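Local atomic coordinates of GTPase HflX (Sulfolobus solfataricus P2, PDB entry 2QTF), a protein that hydrolyses GTP, associates with the large (50S) ribosomal subunit and may act during protein synthesis or ribosome biogenesis. Residues E64-R76 against A110-T122. Sequence-based numbering, arbitrary orientation.
Sequences EQLKPRHFINIRR and ARLKYELPIIKET
Tyr114 opens the contact by packing its ring against Phe71, with Tyr114 CE2 3.9 Å from Phe71 CE2 and the two side chains crossing at about a right angle, while the hydroxyl reaches the loop before the helix. There Tyr114 OH sits 3.1 Å from Gln65 CG, and one water ties the site together, accepting from Gln65 NE2 and donating to both Leu66 O and Tyr114 OH. The phenol oxygen is also hydrogen-bonded to Asp85, which takes the backbone N of Leu66 as well, so a single carboxylate fastens both sides.

One residue on, Glu115 meets Arg75 in an end-on, two-nitrogen salt bridge. Arg75 NH1 donates to Glu115 OE2 and Arg75 NH2 to Glu115 OE1, both at 2.8 Å; each oxygen uses its syn lone pair, and the planes of guanidinium and carboxylate lie only 20° apart. The extended arginine chain spans the distance between helices, and two nearly straight bonds should restrict rotation of the guanidinium.

Pro117, at the kink of its helix, brings CB to 3.9 Å from Pro68 CG. Ile118 then supplies the centre of the interface, a knob in the hole formed by Pro68, Phe71, Ile72 and Arg75. Ile118 CG1 stands anti to the carbonyl carbon (chi1 -53°) and the chain runs on extended, which brings Ile118 CD1 to 3.6 Å from Phe71 CD2; CG2 packs on Ile72 CG1. Leu66 CD1 covers one face of that phenylalanine ring.

Near the end of the segment, Glu121 CB touches Ile72 CD1 at 3.5 Å, and Thr122 OG1, donating to Ile118 O, lies against Ile72 CG1. The axes of 68-76 and 110-121 cross at -77°, a steep helix-helix crossing built on a single knob in a hole; it joins helix 68-78, from the parallel-sheet N-terminal domain of HflX, to the long helix 101-121 of the middle region.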
ATOM      1  N   GLU A  64       7.850   3.228 -13.577  1.00 24.56           N
ATOM      2  CA  GLU A  64       7.403   2.959 -14.940  1.00 28.38           C
ATOM      3  C   GLU A  64       7.493   1.460 -15.045  1.00 28.50           C
ATOM      4  O   GLU A  64       8.114   0.822 -14.190  1.00 29.00           O
ATOM      5  CB  GLU A  64       8.434   3.524 -15.952  1.00 28.10           C
ATOM      6  CG  GLU A  64       7.889   4.564 -16.941  1.00 37.60           C
ATOM      7  CD  GLU A  64       6.621   4.150 -17.698  1.00 40.52           C
ATOM      8  OE1 GLU A  64       5.962   5.080 -18.234  1.00 46.64           O
ATOM      9  OE2 GLU A  64       6.265   2.933 -17.760  1.00 39.37           O
ATOM     10  N   GLN A  65       7.029   0.875 -16.132  1.00 27.80           N
ATOM     11  CA  GLN A  65       7.310  -0.487 -16.349  1.00 32.43           C
ATOM     12  C   GLN A  65       8.540  -0.612 -17.241  1.00 32.93           C
ATOM     13  O   GLN A  65       8.491  -0.144 -18.413  1.00 34.54           O
ATOM     14  CB  GLN A  65       6.060  -1.185 -16.917  1.00 31.13           C
ATOM     15  CG  GLN A  65       6.224  -2.675 -17.121  1.00 37.00           C
ATOM     16  CD  GLN A  65       4.925  -3.357 -17.612  1.00 38.84           C
ATOM     17  OE1 GLN A  65       3.812  -2.835 -17.393  1.00 42.91           O
ATOM     18  NE2 GLN A  65       5.075  -4.527 -18.299  1.00 39.55           N
ATOM     19  N   LEU A  66       9.596  -1.281 -16.765  1.00 29.53           N
ATOM     20  CA  LEU A  66      10.894  -1.445 -17.528  1.00 29.27           C
ATOM     21  C   LEU A  66      10.784  -2.613 -18.456  1.00 28.79           C
ATOM     22  O   LEU A  66      10.189  -3.625 -18.112  1.00 28.19           O
ATOM     23  CB  LEU A  66      12.171  -1.676 -16.628  1.00 27.62           C
ATOM     24  CG  LEU A  66      12.613  -0.527 -15.784  1.00 33.43           C
ATOM     25  CD1 LEU A  66      13.800  -0.877 -14.848  1.00 33.83           C
ATOM     26  CD2 LEU A  66      12.875   0.771 -16.681  1.00 34.90           C
ATOM     27  N   LYS A  67      11.348  -2.460 -19.662  1.00 28.00           N
ATOM     28  CA  LYS A  67      11.593  -3.565 -20.563  1.00 28.90           C
ATOM     29  C   LYS A  67      12.647  -4.494 -20.035  1.00 28.95           C
ATOM     30  O   LYS A  67      13.570  -4.100 -19.312  1.00 29.55           O
ATOM     31  CB  LYS A  67      12.050  -3.055 -21.942  1.00 29.05           C
ATOM     32  CG  LYS A  67      11.022  -2.168 -22.543  1.00 35.39           C
ATOM     33  CD  LYS A  67      11.502  -1.722 -23.920  1.00 45.94           C
ATOM     34  CE  LYS A  67      10.573  -0.715 -24.503  1.00 50.81           C
ATOM     35  NZ  LYS A  67      11.397  -0.150 -25.593  1.00 55.86           N
ATOM     36  N   PRO A  68      12.570  -5.747 -20.455  1.00 30.43           N
ATOM     37  CA  PRO A  68      13.573  -6.692 -20.020  1.00 30.46           C
ATOM     38  C   PRO A  68      15.015  -6.270 -20.266  1.00 30.67           C
ATOM     39  O   PRO A  68      15.895  -6.528 -19.399  1.00 26.29           O
ATOM     40  CB  PRO A  68      13.232  -7.952 -20.817  1.00 32.09           C
ATOM     41  CG  PRO A  68      11.630  -7.826 -20.950  1.00 30.33           C
ATOM     42  CD  PRO A  68      11.478  -6.383 -21.276  1.00 31.25           C
ATOM     43  N   ARG A  69      15.291  -5.678 -21.431  1.00 29.74           N
ATOM     44  CA  ARG A  69      16.714  -5.391 -21.699  1.00 32.70           C
ATOM     45  C   ARG A  69      17.184  -4.291 -20.695  1.00 29.38           C
ATOM     46  O   ARG A  69      18.340  -4.284 -20.285  1.00 28.65           O
ATOM     47  CB  ARG A  69      16.902  -4.960 -23.158  1.00 32.17           C
ATOM     48  CG  ARG A  69      16.290  -3.590 -23.403  1.00 38.25           C
ATOM     49  CD  ARG A  69      16.816  -2.902 -24.735  1.00 41.23           C
ATOM     50  NE  ARG A  69      15.968  -1.750 -25.074  1.00 49.20           N
ATOM     51  CZ  ARG A  69      14.736  -1.834 -25.568  1.00 55.34           C
ATOM     52  NH1 ARG A  69      14.170  -3.034 -25.802  1.00 54.08           N
ATOM     53  NH2 ARG A  69      14.079  -0.703 -25.830  1.00 55.59           N
ATOM     54  N   HIS A  70      16.262  -3.411 -20.270  1.00 27.87           N
ATOM     55  CA  HIS A  70      16.603  -2.477 -19.202  1.00 27.03           C
ATOM     56  C   HIS A  70      16.936  -3.158 -17.891  1.00 25.54           C
ATOM     57  O   HIS A  70      17.961  -2.849 -17.254  1.00 26.14           O
ATOM     58  CB  HIS A  70      15.504  -1.497 -18.927  1.00 24.96           C
ATOM     59  CG  HIS A  70      15.155  -0.641 -20.082  1.00 29.06           C
ATOM     60  ND1 HIS A  70      16.094  -0.143 -20.963  1.00 34.41           N
ATOM     61  CD2 HIS A  70      13.979  -0.145 -20.469  1.00 30.00           C
ATOM     62  CE1 HIS A  70      15.504   0.641 -21.837  1.00 31.69           C
ATOM     63  NE2 HIS A  70      14.220   0.644 -21.573  1.00 37.53           N
ATOM     64  N   PHE A  71      16.089  -4.080 -17.446  1.00 25.92           N
ATOM     65  CA  PHE A  71      16.504  -4.846 -16.244  1.00 25.36           C
ATOM     66  C   PHE A  71      17.875  -5.503 -16.375  1.00 25.91           C
ATOM     67  O   PHE A  71      18.661  -5.540 -15.410  1.00 24.56           O
ATOM     68  CB  PHE A  71      15.504  -5.946 -15.884  1.00 24.12           C
ATOM     69  CG  PHE A  71      14.332  -5.448 -15.066  1.00 24.28           C
ATOM     70  CD1 PHE A  71      14.486  -5.145 -13.708  1.00 25.55           C
ATOM     71  CD2 PHE A  71      13.078  -5.299 -15.666  1.00 23.58           C
ATOM     72  CE1 PHE A  71      13.381  -4.678 -12.954  1.00 24.99           C
ATOM     73  CE2 PHE A  71      11.959  -4.812 -14.913  1.00 23.48           C
ATOM     74  CZ  PHE A  71      12.134  -4.466 -13.589  1.00 21.92           C
ATOM     75  N   ILE A  72      18.124  -6.171 -17.500  1.00 25.63           N
ATOM     76  CA  ILE A  72      19.381  -6.878 -17.633  1.00 26.64           C
ATOM     77  C   ILE A  72      20.559  -5.938 -17.459  1.00 26.08           C
ATOM     78  O   ILE A  72      21.491  -6.259 -16.686  1.00 25.69           O
ATOM     79  CB  ILE A  72      19.509  -7.633 -19.016  1.00 29.32           C
ATOM     80  CG1 ILE A  72      18.586  -8.890 -18.980  1.00 28.60           C
ATOM     81  CG2 ILE A  72      21.043  -8.115 -19.289  1.00 29.42           C
ATOM     82  CD1 ILE A  72      17.856  -9.163 -20.321  1.00 32.31           C
ATOM     83  N   ASN A  73      20.499  -4.774 -18.115  1.00 26.70           N
ATOM     84  CA  ASN A  73      21.601  -3.835 -18.171  1.00 26.56           C
ATOM     85  C   ASN A  73      21.735  -3.077 -16.842  1.00 25.94           C
ATOM     86  O   ASN A  73      22.832  -3.033 -16.312  1.00 25.86           O
ATOM     87  CB  ASN A  73      21.354  -2.857 -19.291  1.00 26.20           C
ATOM     88  CG  ASN A  73      21.614  -3.494 -20.657  1.00 31.71           C
ATOM     89  OD1 ASN A  73      20.832  -3.364 -21.595  1.00 31.26           O
ATOM     90  ND2 ASN A  73      22.631  -4.282 -20.701  1.00 37.59           N
ATOM     91  N   ILE A  74      20.609  -2.577 -16.274  1.00 24.96           N
ATOM     92  CA  ILE A  74      20.640  -1.937 -14.914  1.00 23.15           C
ATOM     93  C   ILE A  74      21.156  -2.877 -13.820  1.00 24.50           C
ATOM     94  O   ILE A  74      22.005  -2.457 -13.036  1.00 24.37           O
ATOM     95  CB  ILE A  74      19.287  -1.357 -14.537  1.00 24.84           C
ATOM     96  CG1 ILE A  74      18.847  -0.386 -15.655  1.00 23.40           C
ATOM     97  CG2 ILE A  74      19.279  -0.833 -13.120  1.00 20.73           C
ATOM     98  CD1 ILE A  74      17.401   0.175 -15.397  1.00 21.31           C
ATOM     99  N   ARG A  75      20.666  -4.138 -13.767  1.00 24.11           N
ATOM    100  CA  ARG A  75      21.076  -5.056 -12.680  1.00 25.90           C
ATOM    101  C   ARG A  75      22.547  -5.377 -12.771  1.00 26.83           C
ATOM    102  O   ARG A  75      23.205  -5.551 -11.749  1.00 25.62           O
ATOM    103  CB  ARG A  75      20.324  -6.394 -12.763  1.00 25.02           C
ATOM    104  CG  ARG A  75      18.805  -6.219 -12.407  1.00 23.59           C
ATOM    105  CD  ARG A  75      18.126  -7.623 -12.625  1.00 24.28           C
ATOM    106  NE  ARG A  75      16.722  -7.605 -12.145  1.00 26.42           N
ATOM    107  CZ  ARG A  75      15.861  -8.596 -12.404  1.00 27.30           C
ATOM    108  NH1 ARG A  75      16.280  -9.617 -13.166  1.00 22.28           N
ATOM    109  NH2 ARG A  75      14.636  -8.567 -11.850  1.00 24.85           N
ATOM    110  N   ARG A  76      23.051  -5.497 -14.008  1.00 29.08           N
ATOM    111  CA  ARG A  76      24.543  -5.698 -14.173  1.00 30.48           C
ATOM    112  C   ARG A  76      25.345  -4.537 -13.607  1.00 29.71           C
ATOM    113  O   ARG A  76      26.177  -4.751 -12.745  1.00 32.21           O
ATOM    114  CB  ARG A  76      24.920  -5.931 -15.656  1.00 30.60           C
ATOM    115  CG  ARG A  76      26.503  -6.148 -15.798  1.00 32.74           C
ATOM    116  CD  ARG A  76      26.876  -6.081 -17.334  1.00 34.28           C
ATOM    117  NE  ARG A  76      26.579  -4.762 -17.912  1.00 37.27           N
ATOM    118  CZ  ARG A  76      25.656  -4.526 -18.827  1.00 35.59           C
ATOM    119  NH1 ARG A  76      24.859  -5.486 -19.308  1.00 33.24           N
ATOM    120  NH2 ARG A  76      25.521  -3.315 -19.249  1.00 37.12           N
ATOM    121  N   ALA A 110       3.462 -13.978  -9.209  1.00 17.69           N
ATOM    122  CA  ALA A 110       3.614 -12.757 -10.019  1.00 16.91           C
ATOM    123  C   ALA A 110       5.076 -12.355 -10.236  1.00 17.51           C
ATOM    124  O   ALA A 110       5.467 -11.869 -11.331  1.00 16.92           O
ATOM    125  CB  ALA A 110       2.799 -11.588  -9.415  1.00 17.27           C
ATOM    126  N   ARG A 111       5.901 -12.448  -9.173  1.00 17.84           N
ATOM    127  CA  ARG A 111       7.370 -12.164  -9.357  1.00 16.78           C
ATOM    128  C   ARG A 111       8.019 -13.142 -10.383  1.00 17.04           C
ATOM    129  O   ARG A 111       8.838 -12.742 -11.206  1.00 16.23           O
ATOM    130  CB  ARG A 111       8.050 -12.278  -7.984  1.00 15.48           C
ATOM    131  CG  ARG A 111       7.742 -11.082  -7.074  1.00 14.80           C
ATOM    132  CD  ARG A 111       8.352 -11.328  -5.609  1.00 17.81           C
ATOM    133  NE  ARG A 111       8.379 -10.062  -4.891  1.00 20.29           N
ATOM    134  CZ  ARG A 111       8.641  -9.975  -3.588  1.00 19.95           C
ATOM    135  NH1 ARG A 111       8.763 -11.097  -2.856  1.00 18.49           N
ATOM    136  NH2 ARG A 111       8.874  -8.804  -3.087  1.00 18.82           N
ATOM    137  N   LEU A 112       7.771 -14.437 -10.255  1.00 17.50           N
ATOM    138  CA  LEU A 112       8.289 -15.435 -11.211  1.00 20.35           C
ATOM    139  C   LEU A 112       7.861 -15.160 -12.611  1.00 20.17           C
ATOM    140  O   LEU A 112       8.690 -15.248 -13.559  1.00 22.01           O
ATOM    141  CB  LEU A 112       7.823 -16.851 -10.823  1.00 20.20           C
ATOM    142  CG  LEU A 112       8.466 -17.343  -9.504  1.00 27.39           C
ATOM    143  CD1 LEU A 112       7.881 -18.659  -9.074  1.00 21.06           C
ATOM    144  CD2 LEU A 112      10.044 -17.420  -9.606  1.00 29.10           C
ATOM    145  N   LYS A 113       6.579 -14.886 -12.794  1.00 19.75           N
ATOM    146  CA  LYS A 113       6.053 -14.592 -14.173  1.00 20.09           C
ATOM    147  C   LYS A 113       6.726 -13.337 -14.718  1.00 21.88           C
ATOM    148  O   LYS A 113       7.054 -13.285 -15.915  1.00 20.49           O
ATOM    149  CB  LYS A 113       4.525 -14.382 -14.124  1.00 17.69           C
ATOM    150  CG  LYS A 113       3.842 -15.792 -14.012  1.00 23.03           C
ATOM    151  CD  LYS A 113       2.336 -15.635 -14.141  1.00 28.30           C
ATOM    152  CE  LYS A 113       1.715 -17.006 -14.540  1.00 39.88           C
ATOM    153  NZ  LYS A 113       0.297 -16.825 -15.063  1.00 42.89           N
ATOM    154  N   TYR A 114       6.981 -12.357 -13.856  1.00 18.68           N
ATOM    155  CA  TYR A 114       7.657 -11.131 -14.326  1.00 21.60           C
ATOM    156  C   TYR A 114       9.096 -11.331 -14.726  1.00 22.59           C
ATOM    157  O   TYR A 114       9.644 -10.593 -15.578  1.00 23.92           O
ATOM    158  CB  TYR A 114       7.560 -10.023 -13.238  1.00 22.06           C
ATOM    159  CG  TYR A 114       7.560  -8.600 -13.771  1.00 22.67           C
ATOM    160  CD1 TYR A 114       6.569  -8.162 -14.666  1.00 22.98           C
ATOM    161  CD2 TYR A 114       8.568  -7.727 -13.436  1.00 26.41           C
ATOM    162  CE1 TYR A 114       6.598  -6.878 -15.168  1.00 24.82           C
ATOM    163  CE2 TYR A 114       8.594  -6.464 -13.885  1.00 21.76           C
ATOM    164  CZ  TYR A 114       7.587  -6.063 -14.803  1.00 22.75           C
ATOM    165  OH  TYR A 114       7.552  -4.763 -15.219  1.00 22.55           O
ATOM    166  N   GLU A 115       9.760 -12.298 -14.105  1.00 23.24           N
ATOM    167  CA  GLU A 115      11.141 -12.572 -14.432  1.00 24.58           C
ATOM    168  C   GLU A 115      11.247 -13.354 -15.739  1.00 25.68           C
ATOM    169  O   GLU A 115      12.277 -13.327 -16.338  1.00 24.26           O
ATOM    170  CB  GLU A 115      11.779 -13.545 -13.414  1.00 25.89           C
ATOM    171  CG  GLU A 115      12.813 -13.175 -12.468  1.00 31.43           C
ATOM    172  CD  GLU A 115      13.653 -11.929 -12.787  1.00 28.77           C
ATOM    173  OE1 GLU A 115      13.231 -10.952 -12.228  1.00 27.73           O
ATOM    174  OE2 GLU A 115      14.739 -11.952 -13.411  1.00 26.54           O
ATOM    175  N   LEU A 116      10.247 -14.136 -16.136  1.00 24.65           N
ATOM    176  CA  LEU A 116      10.414 -14.951 -17.378  1.00 27.74           C
ATOM    177  C   LEU A 116      10.874 -14.185 -18.653  1.00 27.58           C
ATOM    178  O   LEU A 116      11.763 -14.670 -19.331  1.00 27.98           O
ATOM    179  CB  LEU A 116       9.097 -15.666 -17.737  1.00 28.25           C
ATOM    180  CG  LEU A 116       8.807 -17.009 -17.053  1.00 33.64           C
ATOM    181  CD1 LEU A 116       7.505 -17.647 -17.645  1.00 31.50           C
ATOM    182  CD2 LEU A 116      10.037 -17.978 -17.271  1.00 34.65           C
ATOM    183  N   PRO A 117      10.231 -13.048 -18.987  1.00 27.95           N
ATOM    184  CA  PRO A 117      10.658 -12.227 -20.165  1.00 28.28           C
ATOM    185  C   PRO A 117      12.063 -11.702 -19.989  1.00 28.50           C
ATOM    186  O   PRO A 117      12.814 -11.579 -20.967  1.00 27.52           O
ATOM    187  CB  PRO A 117       9.657 -11.083 -20.204  1.00 29.85           C
ATOM    188  CG  PRO A 117       8.522 -11.496 -19.268  1.00 28.78           C
ATOM    189  CD  PRO A 117       9.080 -12.430 -18.291  1.00 27.95           C
ATOM    190  N   ILE A 118      12.492 -11.471 -18.735  1.00 27.75           N
ATOM    191  CA  ILE A 118      13.895 -11.112 -18.516  1.00 27.82           C
ATOM    192  C   ILE A 118      14.878 -12.286 -18.807  1.00 29.06           C
ATOM    193  O   ILE A 118      15.908 -12.119 -19.508  1.00 28.66           O
ATOM    194  CB  ILE A 118      14.136 -10.576 -17.041  1.00 27.61           C
ATOM    195  CG1 ILE A 118      13.131  -9.437 -16.786  1.00 24.33           C
ATOM    196  CG2 ILE A 118      15.561 -10.130 -16.923  1.00 29.00           C
ATOM    197  CD1 ILE A 118      13.113  -8.934 -15.340  1.00 26.44           C
ATOM    198  N   ILE A 119      14.591 -13.452 -18.287  1.00 28.96           N
ATOM    199  CA  ILE A 119      15.443 -14.599 -18.535  1.00 31.86           C
ATOM    200  C   ILE A 119      15.510 -14.913 -20.069  1.00 34.82           C
ATOM    201  O   ILE A 119      16.580 -15.211 -20.617  1.00 34.39           O
ATOM    202  CB  ILE A 119      14.870 -15.846 -17.851  1.00 31.67           C
ATOM    203  CG1 ILE A 119      14.862 -15.694 -16.297  1.00 27.90           C
ATOM    204  CG2 ILE A 119      15.707 -17.077 -18.241  1.00 35.99           C
ATOM    205  CD1 ILE A 119      13.949 -16.763 -15.624  1.00 29.34           C
ATOM    206  N   LYS A 120      14.362 -14.873 -20.722  1.00 36.87           N
ATOM    207  CA  LYS A 120      14.264 -15.147 -22.154  1.00 40.78           C
ATOM    208  C   LYS A 120      15.124 -14.172 -22.943  1.00 43.03           C
ATOM    209  O   LYS A 120      15.819 -14.591 -23.886  1.00 44.54           O
ATOM    210  CB  LYS A 120      12.803 -15.088 -22.620  1.00 40.23           C
ATOM    211  CG  LYS A 120      11.933 -16.291 -22.120  1.00 44.95           C
ATOM    212  CD  LYS A 120      10.453 -16.317 -22.594  1.00 46.04           C
ATOM    213  CE  LYS A 120       9.708 -17.517 -21.995  1.00 45.67           C
ATOM    214  NZ  LYS A 120       8.217 -17.392 -22.210  1.00 53.62           N
ATOM    215  N   GLU A 121      15.121 -12.892 -22.575  1.00 44.44           N
ATOM    216  CA  GLU A 121      16.090 -11.918 -23.127  1.00 47.22           C
ATOM    217  C   GLU A 121      17.566 -12.132 -22.759  1.00 48.44           C
ATOM    218  O   GLU A 121      18.454 -11.606 -23.423  1.00 50.71           O
ATOM    219  CB  GLU A 121      15.692 -10.498 -22.724  1.00 47.18           C
ATOM    220  CG  GLU A 121      14.714  -9.925 -23.683  1.00 55.76           C
ATOM    221  CD  GLU A 121      15.446  -9.514 -24.944  1.00 64.33           C
ATOM    222  OE1 GLU A 121      16.380  -8.675 -24.830  1.00 67.81           O
ATOM    223  OE2 GLU A 121      15.131 -10.080 -26.018  1.00 68.55           O
ATOM    224  N   THR A 122      17.862 -12.859 -21.698  1.00 49.42           N
ATOM    225  CA  THR A 122      19.238 -13.076 -21.286  1.00 50.41           C
ATOM    226  C   THR A 122      19.812 -14.159 -22.176  1.00 52.33           C
ATOM    227  O   THR A 122      21.044 -14.205 -22.367  1.00 53.75           O
ATOM    228  CB  THR A 122      19.299 -13.503 -19.809  1.00 51.08           C
ATOM    229  OG1 THR A 122      18.957 -12.372 -18.986  1.00 50.32           O
ATOM    230  CG2 THR A 122      20.646 -13.993 -19.394  1.00 53.82           C
TER
HETATM  231  O   HOH W   1       7.867  -5.054 -18.330  1.00 49.05           O